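Local coordinates for protein arylesterase (Agrobacterium tumefaciens, PDB 3DCI) that probably hydrolyses ester bonds as an arylesterase-like member of the GDSL/SGNH hydrolase family and binds a zinc ion, at residues R177-Y182 with H191-A196; A124-M129 with R183-E188. One frame throughout, in Å; residues are numbered along the deposited sequence.

How the contacts relate
Both contacts use helix 178-189. In contact 1 residues 178-182, at its start, pack on strand 192-195. In contact 2 its second half, 183-188, packs on helix 122-138. The helix thus lies between an outermost strand of this chain's sheet and a neighbouring helix. The centres of the two contacts are 8 Å apart, and the contacts touch. L178 CD2 lies 3.4 Å from A125 CB, and H191 N probably donates a hydrogen bond to A186 O at 3.0 Å. The zinc ion belongs to the far side of contact 1, on H192. Contact 2 is farther away, with the side chain of L185 about 11 Å from that of H192.

Contact 1: R177-Y182 with H191-A196; sequences RLAPLY and HHFFDA. With ZN (zinc ion), chain D.
F193 carries this contact, reaching from the strand to the backbone and side chains of A179 and Y182. Its CB points toward the helix. CG is anti to the backbone N (chi1 166°), which sends the ring on to helix 178-189. On the ring, F193 CD1 is 3.9 Å from Y182 CB. F193 CE1 comes closer to Y182 CB, at 3.6 Å. The tip, F193 CZ, reaches the helix backbone and lies 3.5 Å from A179 O. F193 CZ is also 4.2 Å from A179 CB. Both A179 O and Y182 CB approach the ring obliquely. The contacts are van der Waals, one helical turn meeting one ring.

Y182 offers only its base to F193. Its own ring turns away from the strand, and Y182 OH hydrogen-bonds to L109 O. A second, smaller touch is made by D195, whose OD2 lies 3.7 Å from A179 CB. Its other carboxylate oxygen, OD1, accepts a hydrogen bond from G197 N, just past the strand.

Side chains alternate along the strand. F193 faces this helix, while H192 and F194 turn to the other face of the sheet. There H192 NE2 binds the zinc ion at 2.2 Å, and D228 is a further ligand. Helix and strand run nearly antiparallel, at 170°. Strand 192-195 lies at one border of this chain's parallel sheet. Helix packing on a parallel sheet in this way is typical of the three-layer alpha/beta/alpha fold of SGNH hydrolases.

Contact 2: A124-M129 with R183-E188; sequences AAVSGM and RKLAAE
L185 reaches from helix 178-189 toward V126 and M129 of helix 122-138. Its CD2 methyl does most of the touching. L185 CD2 lies 3.8 Å from the backbone V126 O and 4.0 Å from V126 CG2. L185 CD2 is also 3.8 Å from CG of M129, a selenomethionine. Both side chains meet L185 at a slant. CB of L185 adds a further touch, 4.0 Å from V126 CG2. All of these are van der Waals contacts.

The torsions set up this meeting. In L185, CG is anti to the backbone N (chi1 -179°), and the side chain extends toward the other helix. In V126, CG2 is the branch that meets L185. The M129 chain bends at chi2 and chi3, which carries its selenium end away from L185.

The next shell extends the same interface. M129 touches Y182 and I152, and A125 packs on Y182, one turn before L185 on its helix. A186, beside L185, turns to I152 and F193 of the sheet. At the outer side, E188 OE1 forms a salt bridge with R130, just beyond 124-129, which ties the two helices together again. Two neighbouring helices packed over strands of a parallel sheet are typical of one helical layer of the alpha/beta/alpha sandwich in the GDSL/SGNH family.

Contact 1: R177-Y182 with H191-A196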
# COMPACT_ATOMS: atom_id res chain seq x y z
N ARG A 177 31.69 0.09 3.07
CA ARG A 177 31.56 -0.28 1.67
C ARG A 177 30.74 0.74 0.87
O ARG A 177 30.73 0.69 -0.36
CB ARG A 177 30.89 -1.66 1.53
CG ARG A 177 31.69 -2.88 2.03
CD ARG A 177 30.82 -4.15 1.90
NE ARG A 177 30.58 -4.53 0.50
CZ ARG A 177 29.58 -5.30 0.04
NH1 ARG A 177 28.65 -5.81 0.87
NH2 ARG A 177 29.49 -5.57 -1.27
N LEU A 178 30.04 1.64 1.55
CA LEU A 178 29.15 2.55 0.85
C LEU A 178 29.92 3.52 -0.06
O LEU A 178 29.50 3.75 -1.19
CB LEU A 178 28.24 3.32 1.83
CG LEU A 178 27.21 2.48 2.59
CD1 LEU A 178 26.43 3.33 3.61
CD2 LEU A 178 26.24 1.79 1.64
N ALA A 179 31.04 4.06 0.42
CA ALA A 179 31.84 5.00 -0.38
C ALA A 179 32.30 4.37 -1.72
O ALA A 179 31.92 4.87 -2.79
CB ALA A 179 33.01 5.52 0.39
N PRO A 180 33.06 3.27 -1.68
CA PRO A 180 33.51 2.70 -2.95
C PRO A 180 32.39 2.18 -3.84
O PRO A 180 32.51 2.28 -5.06
CB PRO A 180 34.44 1.55 -2.52
CG PRO A 180 34.06 1.24 -1.13
CD PRO A 180 33.59 2.52 -0.53
N LEU A 181 31.31 1.64 -3.27
CA LEU A 181 30.19 1.17 -4.09
C LEU A 181 29.44 2.34 -4.73
O LEU A 181 29.02 2.26 -5.90
CB LEU A 181 29.21 0.28 -3.30
CG LEU A 181 29.71 -1.13 -2.89
CD1 LEU A 181 28.70 -1.83 -1.97
CD2 LEU A 181 30.03 -2.00 -4.11
N TYR A 182 29.22 3.41 -3.95
CA TYR A 182 28.53 4.60 -4.47
C TYR A 182 29.38 5.32 -5.50
O TYR A 182 28.86 5.87 -6.47
CB TYR A 182 28.20 5.58 -3.35
CG TYR A 182 27.00 5.27 -2.49
CD1 TYR A 182 26.36 4.03 -2.53
CD2 TYR A 182 26.56 6.20 -1.57
CE1 TYR A 182 25.28 3.76 -1.71
CE2 TYR A 182 25.47 5.93 -0.74
CZ TYR A 182 24.84 4.72 -0.81
OH TYR A 182 23.79 4.49 0.02
N HIS A 191 27.09 10.41 -13.01
CA HIS A 191 26.78 11.44 -12.03
C HIS A 191 27.98 11.67 -11.13
O HIS A 191 28.96 10.97 -11.22
CB HIS A 191 25.54 11.02 -11.23
CG HIS A 191 24.32 10.89 -12.08
ND1 HIS A 191 23.93 11.87 -12.97
CD2 HIS A 191 23.40 9.90 -12.18
CE1 HIS A 191 22.82 11.48 -13.59
NE2 HIS A 191 22.48 10.29 -13.12
N HIS A 192 27.87 12.64 -10.24
CA HIS A 192 28.94 12.99 -9.30
C HIS A 192 28.79 12.28 -7.95
O HIS A 192 27.69 11.89 -7.54
CB HIS A 192 28.94 14.49 -9.03
CG HIS A 192 29.53 15.28 -10.14
ND1 HIS A 192 28.87 15.49 -11.33
CD2 HIS A 192 30.73 15.91 -10.25
CE1 HIS A 192 29.63 16.22 -12.12
NE2 HIS A 192 30.76 16.49 -11.49
N PHE A 193 29.92 12.18 -7.26
CA PHE A 193 30.00 11.46 -5.99
C PHE A 193 30.79 12.26 -5.00
O PHE A 193 31.79 12.87 -5.36
CB PHE A 193 30.66 10.10 -6.17
CG PHE A 193 31.06 9.46 -4.88
CD1 PHE A 193 30.10 8.89 -4.05
CD2 PHE A 193 32.38 9.46 -4.48
CE1 PHE A 193 30.49 8.31 -2.82
CE2 PHE A 193 32.76 8.89 -3.27
CZ PHE A 193 31.82 8.33 -2.45
N PHE A 194 30.36 12.25 -3.75
CA PHE A 194 31.20 12.75 -2.67
C PHE A 194 31.14 11.82 -1.47
O PHE A 194 30.06 11.33 -1.13
CB PHE A 194 30.77 14.16 -2.26
CG PHE A 194 31.70 14.82 -1.28
CD1 PHE A 194 32.86 15.43 -1.72
CD2 PHE A 194 31.40 14.86 0.07
CE1 PHE A 194 33.71 16.04 -0.83
CE2 PHE A 194 32.26 15.47 0.96
CZ PHE A 194 33.40 16.05 0.52
N ASP A 195 32.29 11.55 -0.86
CA ASP A 195 32.35 10.77 0.37
C ASP A 195 32.34 11.67 1.61
O ASP A 195 33.35 12.25 1.96
CB ASP A 195 33.60 9.88 0.38
CG ASP A 195 33.67 9.00 1.63
OD1 ASP A 195 32.65 8.85 2.36
OD2 ASP A 195 34.75 8.47 1.90
N ALA A 196 31.19 11.77 2.28
CA ALA A 196 31.07 12.58 3.50
C ALA A 196 31.98 12.08 4.61
O ALA A 196 32.36 12.86 5.48
CB ALA A 196 29.61 12.63 3.99
ZN ZN D . 32.68 17.47 -11.79

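Contact 2: A124-M129 with R183-E188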
# COMPACT_ATOMS: atom_id res chain seq x y z
N ALA A 124 22.02 -3.63 -0.57
CA ALA A 124 20.71 -3.01 -0.58
C ALA A 124 20.79 -1.48 -0.73
O ALA A 124 19.92 -0.86 -1.38
CB ALA A 124 19.90 -3.41 0.71
N ALA A 125 21.81 -0.87 -0.14
CA ALA A 125 21.98 0.57 -0.25
C ALA A 125 22.36 0.98 -1.66
O ALA A 125 21.78 1.93 -2.18
CB ALA A 125 22.99 1.11 0.75
N VAL A 126 23.32 0.30 -2.28
CA VAL A 126 23.69 0.64 -3.67
C VAL A 126 22.52 0.40 -4.68
O VAL A 126 22.27 1.23 -5.55
CB VAL A 126 25.02 -0.03 -4.14
CG1 VAL A 126 24.87 -1.49 -4.34
CG2 VAL A 126 25.52 0.64 -5.45
N SER A 127 21.81 -0.72 -4.55
CA SER A 127 20.62 -1.01 -5.37
C SER A 127 19.58 0.08 -5.23
O SER A 127 18.97 0.49 -6.22
CB SER A 127 19.97 -2.33 -4.96
OG SER A 127 20.84 -3.38 -5.28
N GLY A 128 19.35 0.53 -4.00
CA GLY A 128 18.37 1.56 -3.74
C GLY A 128 18.82 2.89 -4.32
O GLY A 128 18.02 3.62 -4.91
N MSE A 129 20.10 3.22 -4.15
CA MSE A 129 20.64 4.44 -4.73
C MSE A 129 20.53 4.45 -6.25
O MSE A 129 20.30 5.51 -6.83
CB MSE A 129 22.09 4.64 -4.30
CG MSE A 129 22.64 6.01 -4.66
SE MSE A 129 21.71 7.52 -3.79
CE MSE A 129 22.44 7.40 -2.01
N ARG A 183 30.69 5.36 -5.28
CA ARG A 183 31.62 5.92 -6.25
C ARG A 183 31.50 5.21 -7.58
O ARG A 183 31.41 5.85 -8.62
CB ARG A 183 33.04 5.83 -5.74
CG ARG A 183 34.09 6.56 -6.60
CD ARG A 183 35.49 6.30 -6.05
NE ARG A 183 35.86 7.33 -5.09
CZ ARG A 183 35.96 7.16 -3.77
NH1 ARG A 183 36.28 8.21 -3.01
NH2 ARG A 183 35.76 5.98 -3.18
N LYS A 184 31.51 3.88 -7.53
CA LYS A 184 31.47 3.07 -8.74
C LYS A 184 30.12 3.23 -9.42
O LYS A 184 30.07 3.33 -10.65
CB LYS A 184 31.78 1.60 -8.46
CG LYS A 184 33.23 1.36 -8.08
CD LYS A 184 33.58 -0.15 -8.09
CE LYS A 184 35.10 -0.39 -8.26
NZ LYS A 184 35.80 -0.01 -7.00
N LEU A 185 29.04 3.33 -8.63
CA LEU A 185 27.71 3.57 -9.18
C LEU A 185 27.60 4.92 -9.89
O LEU A 185 27.03 5.00 -10.99
CB LEU A 185 26.64 3.45 -8.09
CG LEU A 185 25.19 3.67 -8.55
CD1 LEU A 185 24.74 2.54 -9.45
CD2 LEU A 185 24.20 3.90 -7.35
N ALA A 186 28.12 5.97 -9.26
CA ALA A 186 28.12 7.31 -9.83
C ALA A 186 28.89 7.34 -11.15
O ALA A 186 28.41 7.89 -12.12
CB ALA A 186 28.70 8.32 -8.83
N ALA A 187 30.06 6.68 -11.21
CA ALA A 187 30.83 6.58 -12.44
C ALA A 187 30.04 5.85 -13.53
O ALA A 187 29.98 6.31 -14.68
CB ALA A 187 32.17 5.88 -12.19
N GLU A 188 29.41 4.72 -13.18
CA GLU A 188 28.59 3.99 -14.15
C GLU A 188 27.47 4.84 -14.75
O GLU A 188 27.22 4.77 -15.94
CB GLU A 188 27.95 2.76 -13.50
CG GLU A 188 27.10 1.96 -14.47
CD GLU A 188 26.30 0.86 -13.79
OE1 GLU A 188 26.66 0.48 -12.65
OE2 GLU A 188 25.34 0.38 -14.44